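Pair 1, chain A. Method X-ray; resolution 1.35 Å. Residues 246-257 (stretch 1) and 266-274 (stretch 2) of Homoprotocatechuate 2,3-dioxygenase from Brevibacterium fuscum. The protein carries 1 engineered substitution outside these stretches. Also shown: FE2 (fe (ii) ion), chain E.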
# COMPACT_ATOMS: atom_id res chain seq x y z
N GLY A 246 12.00 -5.32 -7.78
CA GLY A 246 11.45 -5.20 -9.12
C GLY A 246 10.13 -5.89 -9.26
O GLY A 246 9.58 -6.45 -8.32
N ARG A 247 9.64 -5.86 -10.50
CA ARG A 247 8.54 -6.70 -10.94
C ARG A 247 9.14 -7.73 -11.88
O ARG A 247 9.82 -7.37 -12.82
CB ARG A 247 7.52 -5.83 -11.70
CG ARG A 247 6.45 -6.60 -12.43
CD ARG A 247 5.38 -7.11 -11.50
NE ARG A 247 4.60 -6.02 -10.90
CZ ARG A 247 3.68 -6.18 -9.96
NH1 ARG A 247 3.40 -7.40 -9.48
NH2 ARG A 247 3.02 -5.13 -9.50
N HIS A 248 8.84 -9.01 -11.66
CA HIS A 248 9.27 -10.06 -12.59
C HIS A 248 8.37 -10.03 -13.83
O HIS A 248 7.18 -9.73 -13.74
CB HIS A 248 9.11 -11.42 -11.96
CG HIS A 248 10.17 -11.80 -10.99
ND1 HIS A 248 11.52 -11.73 -11.27
CD2 HIS A 248 10.07 -12.34 -9.75
CE1 HIS A 248 12.20 -12.21 -10.23
NE2 HIS A 248 11.34 -12.60 -9.31
N GLY A 249 8.93 -10.37 -14.98
CA GLY A 249 8.13 -10.75 -16.13
C GLY A 249 7.51 -12.11 -15.90
O GLY A 249 6.31 -12.26 -15.65
N VAL A 250 8.38 -13.11 -15.93
CA VAL A 250 7.99 -14.46 -15.56
C VAL A 250 7.48 -14.40 -14.11
O VAL A 250 8.15 -13.89 -13.23
CB VAL A 250 9.20 -15.40 -15.60
CG1 VAL A 250 8.80 -16.75 -15.06
CG2 VAL A 250 9.75 -15.54 -17.01
N SER A 251 6.30 -14.93 -13.90
CA SER A 251 5.56 -14.97 -12.62
C SER A 251 4.74 -13.73 -12.29
O SER A 251 3.80 -13.83 -11.49
CB SER A 251 6.42 -15.35 -11.42
OG SER A 251 7.11 -14.20 -10.88
N ASN A 252 5.12 -12.56 -12.86
CA ASN A 252 4.44 -11.29 -12.56
C ASN A 252 4.55 -10.84 -11.09
O ASN A 252 3.85 -9.94 -10.70
CB ASN A 252 2.97 -11.34 -12.94
CG ASN A 252 2.30 -10.00 -12.99
OD1 ASN A 252 2.87 -9.01 -13.49
ND2 ASN A 252 1.05 -9.94 -12.54
N ALA A 253 5.43 -11.46 -10.30
CA ALA A 253 5.52 -11.14 -8.89
C ALA A 253 6.45 -9.96 -8.64
O ALA A 253 7.41 -9.71 -9.37
CB ALA A 253 6.03 -12.34 -8.12
N PHE A 254 6.16 -9.22 -7.59
CA PHE A 254 7.06 -8.18 -7.10
C PHE A 254 8.14 -8.92 -6.27
O PHE A 254 7.81 -9.88 -5.57
CB PHE A 254 6.27 -7.17 -6.28
CG PHE A 254 6.98 -5.87 -6.01
CD1 PHE A 254 6.92 -4.85 -6.92
CD2 PHE A 254 7.66 -5.66 -4.83
CE1 PHE A 254 7.56 -3.66 -6.67
CE2 PHE A 254 8.32 -4.48 -4.59
CZ PHE A 254 8.26 -3.48 -5.52
N TYR A 255 9.40 -8.50 -6.36
CA TYR A 255 10.50 -9.31 -5.84
C TYR A 255 11.66 -8.49 -5.31
O TYR A 255 11.83 -7.30 -5.62
CB TYR A 255 11.02 -10.24 -6.95
CG TYR A 255 11.85 -9.55 -8.00
CD1 TYR A 255 13.20 -9.35 -7.82
CD2 TYR A 255 11.29 -9.08 -9.19
CE1 TYR A 255 13.98 -8.71 -8.77
CE2 TYR A 255 12.07 -8.44 -10.15
CZ TYR A 255 13.41 -8.24 -9.93
OH TYR A 255 14.20 -7.64 -10.89
N LEU A 256 12.51 -9.21 -4.56
CA LEU A 256 13.76 -8.69 -4.03
C LEU A 256 14.67 -9.88 -3.77
O LEU A 256 14.19 -10.90 -3.31
CB LEU A 256 13.51 -7.97 -2.70
CG LEU A 256 14.74 -7.39 -1.99
CD1 LEU A 256 15.40 -6.29 -2.80
CD2 LEU A 256 14.37 -6.96 -0.59
N TYR A 257 15.97 -9.76 -4.07
CA TYR A 257 16.93 -10.79 -3.66
C TYR A 257 17.97 -10.21 -2.70
O TYR A 257 18.58 -9.18 -2.98
CB TYR A 257 17.67 -11.39 -4.86
CG TYR A 257 16.74 -12.04 -5.86
CD1 TYR A 257 16.32 -13.37 -5.73
CD2 TYR A 257 16.25 -11.30 -6.94
CE1 TYR A 257 15.48 -13.94 -6.66
CE2 TYR A 257 15.41 -11.87 -7.85
CZ TYR A 257 15.02 -13.18 -7.71
OH TYR A 257 14.18 -13.70 -8.64
N ILE A 266 18.15 -15.27 -0.56
CA ILE A 266 16.74 -15.31 -0.19
C ILE A 266 16.00 -14.34 -1.11
O ILE A 266 16.42 -13.18 -1.27
CB ILE A 266 16.53 -14.88 1.28
CG1 ILE A 266 17.38 -15.78 2.20
CG2 ILE A 266 15.06 -14.94 1.65
CD1 ILE A 266 17.02 -17.24 2.20
N GLU A 267 14.92 -14.82 -1.72
CA GLU A 267 14.01 -13.97 -2.47
C GLU A 267 12.83 -13.62 -1.57
O GLU A 267 12.31 -14.48 -0.84
CB GLU A 267 13.51 -14.67 -3.73
CG GLU A 267 12.70 -13.78 -4.65
CD GLU A 267 12.20 -14.47 -5.89
OE1 GLU A 267 12.43 -15.69 -6.03
OE2 GLU A 267 11.54 -13.79 -6.72
N ILE A 268 12.37 -12.38 -1.69
CA ILE A 268 11.11 -11.94 -1.13
C ILE A 268 10.18 -11.65 -2.31
O ILE A 268 10.62 -11.11 -3.30
CB ILE A 268 11.26 -10.69 -0.23
CG1 ILE A 268 12.57 -10.69 0.61
CG2 ILE A 268 9.99 -10.55 0.59
CD1 ILE A 268 12.63 -11.79 1.62
N TYR A 269 8.92 -12.08 -2.22
CA TYR A 269 8.09 -12.30 -3.38
C TYR A 269 6.64 -12.00 -3.04
O TYR A 269 6.16 -12.33 -1.94
CB TYR A 269 8.22 -13.77 -3.73
CG TYR A 269 7.56 -14.36 -4.94
CD1 TYR A 269 8.22 -14.42 -6.16
CD2 TYR A 269 6.33 -14.98 -4.82
CE1 TYR A 269 7.65 -15.08 -7.23
CE2 TYR A 269 5.76 -15.64 -5.90
CZ TYR A 269 6.43 -15.69 -7.11
OH TYR A 269 5.91 -16.38 -8.17
N THR A 270 5.89 -11.40 -3.95
CA THR A 270 4.44 -11.28 -3.71
C THR A 270 3.66 -11.13 -5.00
O THR A 270 4.17 -10.57 -5.96
CB THR A 270 4.10 -10.12 -2.73
OG1 THR A 270 2.74 -10.23 -2.29
CG2 THR A 270 4.33 -8.74 -3.35
N GLN A 271 2.43 -11.64 -4.99
CA GLN A 271 1.39 -11.30 -5.97
C GLN A 271 1.61 -11.88 -7.36
O GLN A 271 1.35 -11.25 -8.38
CB GLN A 271 1.12 -9.80 -6.00
CG GLN A 271 0.45 -9.37 -4.71
CD GLN A 271 0.49 -7.88 -4.45
OE1 GLN A 271 0.43 -7.08 -5.38
NE2 GLN A 271 0.56 -7.50 -3.19
N ASP A 272 2.04 -13.14 -7.40
CA ASP A 272 1.86 -13.95 -8.60
C ASP A 272 0.40 -14.41 -8.71
O ASP A 272 -0.47 -13.93 -7.97
CB ASP A 272 2.88 -15.08 -8.65
CG ASP A 272 2.65 -16.17 -7.60
OD1 ASP A 272 1.84 -15.97 -6.67
OD2 ASP A 272 3.34 -17.22 -7.71
N TYR A 273 0.12 -15.29 -9.67
CA TYR A 273 -1.24 -15.61 -10.10
C TYR A 273 -1.57 -17.09 -9.85
O TYR A 273 -0.70 -17.90 -9.55
CB TYR A 273 -1.44 -15.19 -11.57
CG TYR A 273 -0.45 -15.82 -12.52
CD1 TYR A 273 -0.71 -17.06 -13.09
CD2 TYR A 273 0.74 -15.20 -12.83
CE1 TYR A 273 0.18 -17.66 -13.95
CE2 TYR A 273 1.66 -15.79 -13.70
CZ TYR A 273 1.37 -17.04 -14.25
OH TYR A 273 2.26 -17.67 -15.08
N TYR A 274 -2.85 -17.39 -9.98
CA TYR A 274 -3.41 -18.73 -9.77
C TYR A 274 -3.16 -19.65 -10.94
O TYR A 274 -3.47 -19.32 -12.11
CB TYR A 274 -4.93 -18.61 -9.49
CG TYR A 274 -5.68 -19.95 -9.58
CD1 TYR A 274 -5.70 -20.85 -8.51
CD2 TYR A 274 -6.37 -20.30 -10.72
CE1 TYR A 274 -6.38 -22.05 -8.60
CE2 TYR A 274 -7.07 -21.50 -10.81
CZ TYR A 274 -7.05 -22.38 -9.75
OH TYR A 274 -7.70 -23.59 -9.83
FE FE2 E . 12.31 -17.20 -7.42
O HOH W 1 1.00 -6.88 -7.95
O HOH W 2 -0.06 -11.89 -10.74
O HOH W 3 10.69 -16.05 -8.25
O HOH W 4 12.11 -18.80 -8.86
O HOH W 5 13.50 -16.16 -8.96

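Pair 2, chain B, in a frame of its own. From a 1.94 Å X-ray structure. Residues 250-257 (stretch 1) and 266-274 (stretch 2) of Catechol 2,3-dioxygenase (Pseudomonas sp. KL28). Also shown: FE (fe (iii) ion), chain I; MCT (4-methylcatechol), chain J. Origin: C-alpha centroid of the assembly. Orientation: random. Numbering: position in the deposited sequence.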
# COMPACT_ATOMS: atom_id res chain seq x y z
N VAL B 250 -17.94 -7.89 -7.63
CA VAL B 250 -17.71 -9.16 -8.26
C VAL B 250 -16.23 -9.34 -8.04
O VAL B 250 -15.45 -8.46 -8.39
CB VAL B 250 -17.97 -9.01 -9.75
CG1 VAL B 250 -17.55 -10.24 -10.52
CG2 VAL B 250 -19.42 -8.67 -9.96
N THR B 251 -15.86 -10.45 -7.40
CA THR B 251 -14.46 -10.77 -7.14
C THR B 251 -13.70 -9.86 -6.18
O THR B 251 -12.60 -10.22 -5.75
CB THR B 251 -13.68 -10.89 -8.48
OG1 THR B 251 -13.35 -9.59 -8.98
CG2 THR B 251 -14.55 -11.62 -9.51
N ARG B 252 -14.25 -8.70 -5.83
CA ARG B 252 -13.55 -7.80 -4.91
C ARG B 252 -12.21 -7.35 -5.53
O ARG B 252 -11.39 -6.73 -4.86
CB ARG B 252 -13.24 -8.51 -3.57
CG ARG B 252 -14.37 -9.29 -2.84
CD ARG B 252 -13.75 -10.01 -1.61
NE ARG B 252 -14.66 -10.70 -0.68
CZ ARG B 252 -14.25 -11.34 0.42
NH1 ARG B 252 -12.95 -11.39 0.71
NH2 ARG B 252 -15.13 -11.93 1.22
N GLY B 253 -11.99 -7.67 -6.80
CA GLY B 253 -10.75 -7.31 -7.46
C GLY B 253 -10.61 -5.86 -7.89
O GLY B 253 -11.41 -5.35 -8.68
N CYS B 254 -9.57 -5.19 -7.39
CA CYS B 254 -9.33 -3.79 -7.74
C CYS B 254 -8.86 -3.76 -9.17
O CYS B 254 -8.13 -4.66 -9.61
CB CYS B 254 -8.28 -3.20 -6.83
SG CYS B 254 -8.77 -3.32 -5.13
N THR B 255 -9.23 -2.72 -9.91
CA THR B 255 -8.85 -2.70 -11.31
C THR B 255 -8.95 -1.35 -12.01
O THR B 255 -9.40 -0.36 -11.44
CB THR B 255 -9.75 -3.66 -12.09
OG1 THR B 255 -9.34 -3.74 -13.46
CG2 THR B 255 -11.18 -3.15 -12.05
N ILE B 256 -8.54 -1.37 -13.27
CA ILE B 256 -8.60 -0.21 -14.14
C ILE B 256 -8.80 -0.73 -15.56
O ILE B 256 -8.13 -1.67 -15.98
CB ILE B 256 -7.29 0.60 -14.15
CG1 ILE B 256 -7.08 1.25 -12.79
CG2 ILE B 256 -7.36 1.65 -15.26
CD1 ILE B 256 -5.88 2.19 -12.73
N TYR B 257 -9.73 -0.12 -16.29
CA TYR B 257 -9.98 -0.51 -17.67
C TYR B 257 -9.42 0.58 -18.59
O TYR B 257 -9.74 1.76 -18.42
CB TYR B 257 -11.47 -0.68 -17.97
CG TYR B 257 -12.10 -1.97 -17.49
CD1 TYR B 257 -11.33 -3.08 -17.16
CD2 TYR B 257 -13.49 -2.07 -17.38
CE1 TYR B 257 -11.92 -4.27 -16.72
CE2 TYR B 257 -14.10 -3.25 -16.95
CZ TYR B 257 -13.31 -4.34 -16.62
OH TYR B 257 -13.92 -5.49 -16.18
N PHE B 266 -8.08 -3.63 -22.26
CA PHE B 266 -7.32 -4.55 -21.44
C PHE B 266 -7.56 -4.13 -20.00
O PHE B 266 -8.16 -3.08 -19.73
CB PHE B 266 -5.83 -4.49 -21.79
CG PHE B 266 -5.16 -3.20 -21.42
CD1 PHE B 266 -4.52 -3.05 -20.18
CD2 PHE B 266 -5.14 -2.12 -22.30
CE1 PHE B 266 -3.89 -1.87 -19.84
CE2 PHE B 266 -4.51 -0.94 -21.97
CZ PHE B 266 -3.88 -0.81 -20.74
N GLU B 267 -7.13 -4.97 -19.06
CA GLU B 267 -7.32 -4.66 -17.64
C GLU B 267 -6.07 -5.00 -16.83
O GLU B 267 -5.35 -5.96 -17.15
CB GLU B 267 -8.51 -5.45 -17.10
CG GLU B 267 -8.69 -5.42 -15.59
CD GLU B 267 -9.70 -6.46 -15.12
OE1 GLU B 267 -9.57 -7.63 -15.53
OE2 GLU B 267 -10.61 -6.12 -14.33
N THR B 268 -5.80 -4.18 -15.82
CA THR B 268 -4.69 -4.41 -14.89
C THR B 268 -5.37 -4.47 -13.53
O THR B 268 -5.90 -3.46 -13.06
CB THR B 268 -3.68 -3.23 -14.83
OG1 THR B 268 -4.39 -2.01 -14.57
CG2 THR B 268 -2.89 -3.12 -16.11
N PHE B 269 -5.39 -5.63 -12.91
CA PHE B 269 -6.02 -5.72 -11.59
C PHE B 269 -5.24 -6.60 -10.63
O PHE B 269 -4.24 -7.21 -11.00
CB PHE B 269 -7.46 -6.25 -11.71
CG PHE B 269 -7.57 -7.73 -11.58
CD1 PHE B 269 -7.04 -8.57 -12.54
CD2 PHE B 269 -8.16 -8.30 -10.45
CE1 PHE B 269 -7.09 -9.95 -12.39
CE2 PHE B 269 -8.22 -9.68 -10.29
CZ PHE B 269 -7.69 -10.51 -11.26
N MET B 270 -5.70 -6.62 -9.38
CA MET B 270 -5.11 -7.44 -8.33
C MET B 270 -6.12 -7.66 -7.20
O MET B 270 -7.10 -6.92 -7.07
CB MET B 270 -3.79 -6.82 -7.82
CG MET B 270 -3.90 -5.55 -7.00
SD MET B 270 -4.48 -5.88 -5.32
CE MET B 270 -3.21 -6.99 -4.72
N GLY B 271 -5.90 -8.70 -6.40
CA GLY B 271 -6.81 -8.98 -5.30
C GLY B 271 -7.88 -10.02 -5.58
O GLY B 271 -7.86 -10.70 -6.61
N GLY B 272 -8.83 -10.14 -4.66
CA GLY B 272 -9.89 -11.11 -4.81
C GLY B 272 -9.70 -12.17 -3.76
O GLY B 272 -8.63 -12.24 -3.15
N TYR B 273 -10.73 -12.97 -3.52
CA TYR B 273 -10.63 -14.02 -2.52
C TYR B 273 -10.04 -15.29 -3.09
O TYR B 273 -9.50 -15.29 -4.19
CB TYR B 273 -12.00 -14.27 -1.87
CG TYR B 273 -13.14 -14.42 -2.84
CD1 TYR B 273 -13.53 -15.68 -3.31
CD2 TYR B 273 -13.84 -13.30 -3.30
CE1 TYR B 273 -14.59 -15.82 -4.21
CE2 TYR B 273 -14.90 -13.43 -4.20
CZ TYR B 273 -15.26 -14.69 -4.65
OH TYR B 273 -16.30 -14.84 -5.55
N HIS B 274 -10.17 -16.39 -2.35
CA HIS B 274 -9.57 -17.64 -2.78
C HIS B 274 -10.54 -18.80 -2.80
O HIS B 274 -10.56 -19.62 -1.89
CB HIS B 274 -8.39 -17.94 -1.86
CG HIS B 274 -7.41 -16.82 -1.77
ND1 HIS B 274 -6.57 -16.49 -2.81
CD2 HIS B 274 -7.19 -15.91 -0.80
CE1 HIS B 274 -5.87 -15.42 -2.48
NE2 HIS B 274 -6.23 -15.04 -1.26
FE FE I . -11.40 -8.73 -15.82
C1 MCT J . -15.78 -7.95 -13.45
C2 MCT J . -15.12 -7.80 -14.68
C3 MCT J . -13.77 -8.20 -14.78
O3 MCT J . -13.13 -8.06 -15.94
C4 MCT J . -13.08 -8.76 -13.67
O4 MCT J . -11.78 -9.15 -13.79
C5 MCT J . -13.76 -8.92 -12.43
C6 MCT J . -15.12 -8.50 -12.33
C MCT J . -17.21 -7.52 -13.33

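What backbone arrangement do the two pairs share? In each, the strand around residues 254-257 runs antiparallel to the strand around 266-270, at 168° in pair 1 and 172° in pair 2, and the central backbone atoms superpose with an RMSD of 0.6 Å. A:Phe254 pairs with A:Thr270 as B:Cys254 does with B:Met270. In pair 1 the ladder is regular: A:Phe254 N to A:Thr270 O is 2.9 Å, A:Thr270 N to A:Phe254 O 2.9 Å, A:Leu256 N to A:Ile268 O 3.0 Å and A:Ile268 N to A:Leu256 O 2.9 Å, all hydrogen bonds. In pair 2 the same rungs are looser. The bonds from B:Ile256 N to B:Thr268 O and from B:Thr268 N to B:Ile256 O are both weak at 3.4 Å, and the one from B:Cys254 N to B:Met270 O is weak at 3.0 Å.

How is the metal-bearing face built? A:Glu267 and B:Glu267 match, with side-chain centres 0.5 Å apart, and each binds iron through OE1 at 2.1 Å (A:Glu267 OE1 to FE2, B:Glu267 OE1 to FE). In pair 1, A:His248 NE2 donates to A:Glu267 OE2 at 2.9 Å, nearly in line at 165°. In pair 2, B:Thr255 OG1 donates to B:Glu267 OE2 at 2.8 Å, although the placing of OG1 is less sure; A:Tyr255, at that position, brings its CB to 3.6 Å from A:Glu267 OE2. The matched tyrosines lie alongside: A:Tyr257 OH is 2.6 Å from the O atom of a water bound to the iron, while B:Tyr257 OH donates to O3 of the 4-methylcatechol at 2.7 Å, and that O3 itself binds the iron.

What fills the space beside residue 269? In pair 1, the methyl of A:Ala253 lies over one face of the A:Tyr269 ring, with CB 3.5 Å from the ring centroid, a CH-pi contact. The ring's hydroxyl donates from A:Tyr269 OH to A:Asp272 OD2 at 2.7 Å. In pair 2 the residues matching A:Ala253 and A:Asp272 are glycines, B:Gly253 and B:Gly272, and the phenylalanine ring is turned so that its edge meets the backbone, B:Phe269 CD2 lying 4.1 Å from B:Gly253 CA. An ideal CB on B:Gly253 would fall 3.0 Å from B:Phe269 CD2, a clash, so the ring as placed leaves no room for a methyl there.

How do the other face and the loop before the strand differ? A:Leu256 and A:Ile268 make an apolar pair, CB to CB 4.3 Å; at these positions pair 2 has B:Ile256 and B:Thr268, with B:Ile256 CB 3.9 Å from B:Thr268 OG1, a buried hydroxyl without a partner in the model. On the same face A:Phe254 CB lies 3.8 Å from A:Thr270 CG2, where pair 2 sets the smaller B:Cys254 beside the longer B:Met270. In the loop, A:Asn252 CB lies at the edge of the A:Tyr273 ring, 4.5 Å from A:Tyr273 CD2. The longer B:Arg252 meets the edge of the matching ring, with B:Arg252 CD 3.7 Å from B:Tyr273 CD2, and that ring atom lies over one face of its guanidinium.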